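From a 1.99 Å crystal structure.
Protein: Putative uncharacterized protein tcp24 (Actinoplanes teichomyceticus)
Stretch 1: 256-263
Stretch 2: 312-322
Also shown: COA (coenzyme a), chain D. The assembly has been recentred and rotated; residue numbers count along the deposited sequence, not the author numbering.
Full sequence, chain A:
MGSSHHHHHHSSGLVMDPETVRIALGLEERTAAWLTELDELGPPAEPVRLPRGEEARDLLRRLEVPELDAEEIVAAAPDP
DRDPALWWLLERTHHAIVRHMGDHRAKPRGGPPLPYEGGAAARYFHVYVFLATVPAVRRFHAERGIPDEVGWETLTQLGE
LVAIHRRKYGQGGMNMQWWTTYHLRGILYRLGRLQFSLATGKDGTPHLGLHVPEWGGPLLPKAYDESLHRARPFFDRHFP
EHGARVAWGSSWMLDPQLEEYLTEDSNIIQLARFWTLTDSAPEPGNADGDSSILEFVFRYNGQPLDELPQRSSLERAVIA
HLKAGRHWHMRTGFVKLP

Stretch 1 (256-263) PQLEEYLT
Stretch 2 312-322: SSLERAVIAHL

A short 3-10 segment and the turn after it pack against one flank of an α-helix, in a largely apolar contact that buries 427 Å² and has no clear direct hydrogen bond across it. Residues 256-260 form the 3-10 segment, with phi/psi near -62/-25; Glu 259 N bonds to Pro 256 O at 3.1 Å, and Tyr 261 N and Leu 262 N both reach Leu 258 O at 2.9 Å. Tyr 261 (-119/-38) and Leu 262 (-91/145) then leave that conformation. The helix, 313-322, runs on beyond the stretch. Ser 312 caps it: its OG (chi1 p) accepts from Glu 315 N at 3.1 Å, while Ser 312 N donates to Glu 315 OE1 at 2.8 Å.

The two chains run in opposite senses, Tyr 261 CA lying 5.7 Å from Ala 317 CA and Leu 262 CA 6.6 Å from Ser 313 CA. The small methyl of Ala 317 permits this closeness: its CB meets Tyr 261 CB at 3.4 Å. The CA-to-CB bond of Tyr 261 points toward the helix (chi1 m, chi2 -87°), with Ala 317 O over one ring face and Ala 320 CB 4.4 Å from Tyr 261 CE1. Its ring and that of His 321 (chi1 t) have centroids 5.5 Å apart and planes at 88°.

Leucines fill the other part of the contact. Leu 258 (m, t) starts away from the helix, yet its CD2 reaches Leu 314 CD1 at 3.8 Å; Leu 262 (m, t) brings CD2 to 4.1 Å from Leu 314 CB. Branched, flexible side chains suit such gap filling, and Leu 314 adopts t, p.

A water links the two stretches, accepting from Thr 263 N (3.2 Å) and donating to Ser 313 OG (3.0 Å). Ser 313 OG also donates to coenzyme A O9A at 2.6 Å, and Ser 313 N to its O8A at 2.9 Å, so the helix start holds a phosphate.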

# COMPACT_ATOMS: atom_id res chain seq x y z
N PRO A 256 -11.93 17.57 -10.10
CA PRO A 256 -12.72 18.80 -9.86
C PRO A 256 -14.23 18.59 -9.91
O PRO A 256 -14.98 19.45 -9.45
CB PRO A 256 -12.28 19.73 -11.00
CG PRO A 256 -11.02 19.14 -11.53
CD PRO A 256 -11.14 17.66 -11.33
N GLN A 257 -14.69 17.45 -10.42
CA GLN A 257 -16.12 17.13 -10.41
C GLN A 257 -16.71 17.02 -9.01
O GLN A 257 -17.91 17.12 -8.84
CB GLN A 257 -16.40 15.84 -11.16
CG GLN A 257 -16.18 15.93 -12.66
CD GLN A 257 -16.42 14.58 -13.32
OE1 GLN A 257 -15.73 13.60 -13.03
NE2 GLN A 257 -17.42 14.52 -14.20
N LEU A 258 -15.85 16.80 -8.00
CA LEU A 258 -16.29 16.73 -6.61
C LEU A 258 -16.90 18.04 -6.14
O LEU A 258 -17.72 18.05 -5.22
CB LEU A 258 -15.11 16.37 -5.70
CG LEU A 258 -14.59 14.94 -5.78
CD1 LEU A 258 -13.23 14.84 -5.11
CD2 LEU A 258 -15.60 13.98 -5.17
N GLU A 259 -16.50 19.14 -6.77
CA GLU A 259 -16.98 20.48 -6.41
C GLU A 259 -18.49 20.66 -6.60
O GLU A 259 -19.11 21.48 -5.93
CB GLU A 259 -16.22 21.54 -7.20
CG GLU A 259 -14.74 21.63 -6.83
CD GLU A 259 -13.85 22.10 -7.98
OE1 GLU A 259 -12.64 21.78 -7.93
OE2 GLU A 259 -14.34 22.76 -8.93
N GLU A 260 -19.07 19.86 -7.49
CA GLU A 260 -20.53 19.79 -7.67
C GLU A 260 -21.26 19.30 -6.42
O GLU A 260 -22.43 19.63 -6.22
CB GLU A 260 -20.88 18.86 -8.83
CG GLU A 260 -20.69 19.48 -10.20
CD GLU A 260 -21.41 18.72 -11.30
OE1 GLU A 260 -20.84 18.63 -12.41
OE2 GLU A 260 -22.54 18.22 -11.08
N TYR A 261 -20.58 18.51 -5.59
CA TYR A 261 -21.26 17.74 -4.54
C TYR A 261 -20.80 18.09 -3.14
O TYR A 261 -21.61 18.12 -2.22
CB TYR A 261 -21.07 16.24 -4.77
CG TYR A 261 -21.50 15.76 -6.13
CD1 TYR A 261 -22.83 15.38 -6.37
CD2 TYR A 261 -20.60 15.68 -7.19
CE1 TYR A 261 -23.24 14.94 -7.62
CE2 TYR A 261 -21.00 15.23 -8.44
CZ TYR A 261 -22.32 14.87 -8.64
OH TYR A 261 -22.72 14.43 -9.88
N LEU A 262 -19.51 18.36 -2.97
CA LEU A 262 -18.96 18.64 -1.65
C LEU A 262 -18.99 20.12 -1.38
O LEU A 262 -18.81 20.93 -2.29
CB LEU A 262 -17.53 18.10 -1.54
CG LEU A 262 -17.36 16.59 -1.77
CD1 LEU A 262 -15.88 16.21 -1.70
CD2 LEU A 262 -18.19 15.77 -0.80
N THR A 263 -19.21 20.48 -0.12
CA THR A 263 -19.33 21.89 0.24
C THR A 263 -17.98 22.48 0.65
O THR A 263 -16.94 21.82 0.58
CB THR A 263 -20.40 22.13 1.32
OG1 THR A 263 -20.23 21.20 2.40
CG2 THR A 263 -21.80 21.94 0.74
N SER A 312 -22.50 9.80 4.54
CA SER A 312 -21.71 11.03 4.34
C SER A 312 -22.02 11.70 3.01
O SER A 312 -22.53 11.06 2.09
CB SER A 312 -20.20 10.71 4.41
OG SER A 312 -19.76 10.09 3.21
N SER A 313 -21.70 12.99 2.90
CA SER A 313 -21.93 13.72 1.66
C SER A 313 -21.18 13.11 0.46
O SER A 313 -21.70 13.09 -0.65
CB SER A 313 -21.65 15.23 1.81
OG SER A 313 -20.31 15.51 2.17
N LEU A 314 -19.98 12.58 0.70
CA LEU A 314 -19.19 11.97 -0.37
C LEU A 314 -19.77 10.63 -0.83
O LEU A 314 -19.79 10.35 -2.04
CB LEU A 314 -17.73 11.81 0.06
CG LEU A 314 -16.75 11.10 -0.89
CD1 LEU A 314 -16.69 11.79 -2.24
CD2 LEU A 314 -15.38 11.06 -0.24
N GLU A 315 -20.23 9.81 0.11
CA GLU A 315 -20.91 8.56 -0.22
C GLU A 315 -22.12 8.83 -1.12
O GLU A 315 -22.33 8.13 -2.12
CB GLU A 315 -21.35 7.82 1.05
CG GLU A 315 -20.22 7.19 1.84
CD GLU A 315 -20.64 6.69 3.22
OE1 GLU A 315 -21.63 7.22 3.78
OE2 GLU A 315 -19.99 5.77 3.74
N ARG A 316 -22.91 9.84 -0.76
CA ARG A 316 -24.09 10.24 -1.56
C ARG A 316 -23.65 10.78 -2.92
O ARG A 316 -24.28 10.49 -3.93
CB ARG A 316 -24.95 11.26 -0.81
CG ARG A 316 -25.56 10.70 0.48
CD ARG A 316 -26.58 11.63 1.13
NE ARG A 316 -25.99 12.88 1.63
CZ ARG A 316 -25.43 13.04 2.83
NH1 ARG A 316 -25.34 12.03 3.68
NH2 ARG A 316 -24.95 14.23 3.17
N ALA A 317 -22.55 11.54 -2.93
CA ALA A 317 -21.99 12.10 -4.15
C ALA A 317 -21.56 11.03 -5.15
O ALA A 317 -21.96 11.08 -6.32
CB ALA A 317 -20.82 13.02 -3.83
N VAL A 318 -20.74 10.07 -4.70
CA VAL A 318 -20.21 9.05 -5.59
C VAL A 318 -21.34 8.31 -6.31
O VAL A 318 -21.27 8.06 -7.51
CB VAL A 318 -19.29 8.03 -4.87
CG1 VAL A 318 -18.83 6.94 -5.84
CG2 VAL A 318 -18.08 8.73 -4.27
N ILE A 319 -22.38 7.96 -5.55
CA ILE A 319 -23.51 7.19 -6.08
C ILE A 319 -24.41 8.04 -6.98
O ILE A 319 -24.78 7.62 -8.08
CB ILE A 319 -24.32 6.50 -4.95
CG1 ILE A 319 -23.44 5.48 -4.20
CG2 ILE A 319 -25.59 5.85 -5.48
CD1 ILE A 319 -22.76 4.45 -5.08
N ALA A 320 -24.75 9.24 -6.52
CA ALA A 320 -25.55 10.19 -7.32
C ALA A 320 -24.94 10.39 -8.70
O ALA A 320 -25.61 10.23 -9.72
CB ALA A 320 -25.71 11.51 -6.59
N HIS A 321 -23.65 10.73 -8.74
CA HIS A 321 -22.91 10.95 -9.99
C HIS A 321 -22.97 9.75 -10.91
O HIS A 321 -23.23 9.89 -12.12
CB HIS A 321 -21.47 11.31 -9.66
CG HIS A 321 -20.71 11.97 -10.79
ND1 HIS A 321 -19.69 11.36 -11.43
CD2 HIS A 321 -20.83 13.23 -11.36
CE1 HIS A 321 -19.19 12.19 -12.36
NE2 HIS A 321 -19.89 13.34 -12.32
N LEU A 322 -22.73 8.56 -10.36
CA LEU A 322 -22.77 7.32 -11.13
C LEU A 322 -24.18 6.98 -11.62
O LEU A 322 -24.35 6.55 -12.76
CB LEU A 322 -22.18 6.15 -10.34
CG LEU A 322 -20.66 6.12 -10.09
CD1 LEU A 322 -20.31 5.12 -8.99
CD2 LEU A 322 -19.90 5.82 -11.36
N1A COA D . -15.53 7.37 2.77
C2A COA D . -16.72 7.86 3.15
N3A COA D . -16.94 9.16 3.45
C4A COA D . -15.92 10.05 3.37
C5A COA D . -14.58 9.59 2.96
C6A COA D . -14.43 8.15 2.65
N6A COA D . -13.24 7.62 2.24
N7A COA D . -13.79 10.68 2.97
C8A COA D . -14.54 11.74 3.35
N9A COA D . -15.81 11.36 3.60
C1B COA D . -16.92 12.24 4.02
C2B COA D . -16.62 13.06 5.26
O2B COA D . -16.95 12.34 6.44
C3B COA D . -17.48 14.29 5.03
O3B COA D . -18.84 13.94 5.32
P3B COA D . -19.99 15.02 5.69
O7A COA D . -19.64 15.42 7.09
O8A COA D . -21.25 14.22 5.50
O9A COA D . -19.84 16.13 4.68
C4B COA D . -17.37 14.50 3.53
O4B COA D . -17.17 13.19 2.98
C5B COA D . -16.24 15.44 3.10
O5B COA D . -14.97 14.88 3.50
P1A COA D . -13.60 15.71 3.44
O1A COA D . -13.49 16.69 4.58
O2A COA D . -13.45 16.22 2.03
O3A COA D . -12.50 14.54 3.65
P2A COA D . -11.95 14.00 5.07
O4A COA D . -10.79 14.84 5.50
O5A COA D . -13.08 13.78 6.04
O6A COA D . -11.43 12.54 4.61
CBP COA D . -9.64 11.09 3.76
CCP COA D . -10.37 12.42 3.67
CDP COA D . -8.59 11.11 2.66
CEP COA D . -8.98 10.99 5.12
CAP COA D . -10.63 9.92 3.56
OAP COA D . -11.35 10.09 2.33
C9P COA D . -10.04 8.52 3.55
O9P COA D . -9.70 7.98 4.59
N8P COA D . -9.95 7.90 2.36
C7P COA D . -9.25 6.63 2.19
C6P COA D . -7.79 6.86 1.80
C5P COA D . -7.70 7.52 0.43
O5P COA D . -8.70 7.68 -0.25
N4P COA D . -6.48 7.91 0.05
C3P COA D . -6.18 8.33 -1.31
C2P COA D . -6.04 7.17 -2.28
S1P COA D . -5.68 7.79 -3.96
O HOH W 1 -18.66 17.98 1.79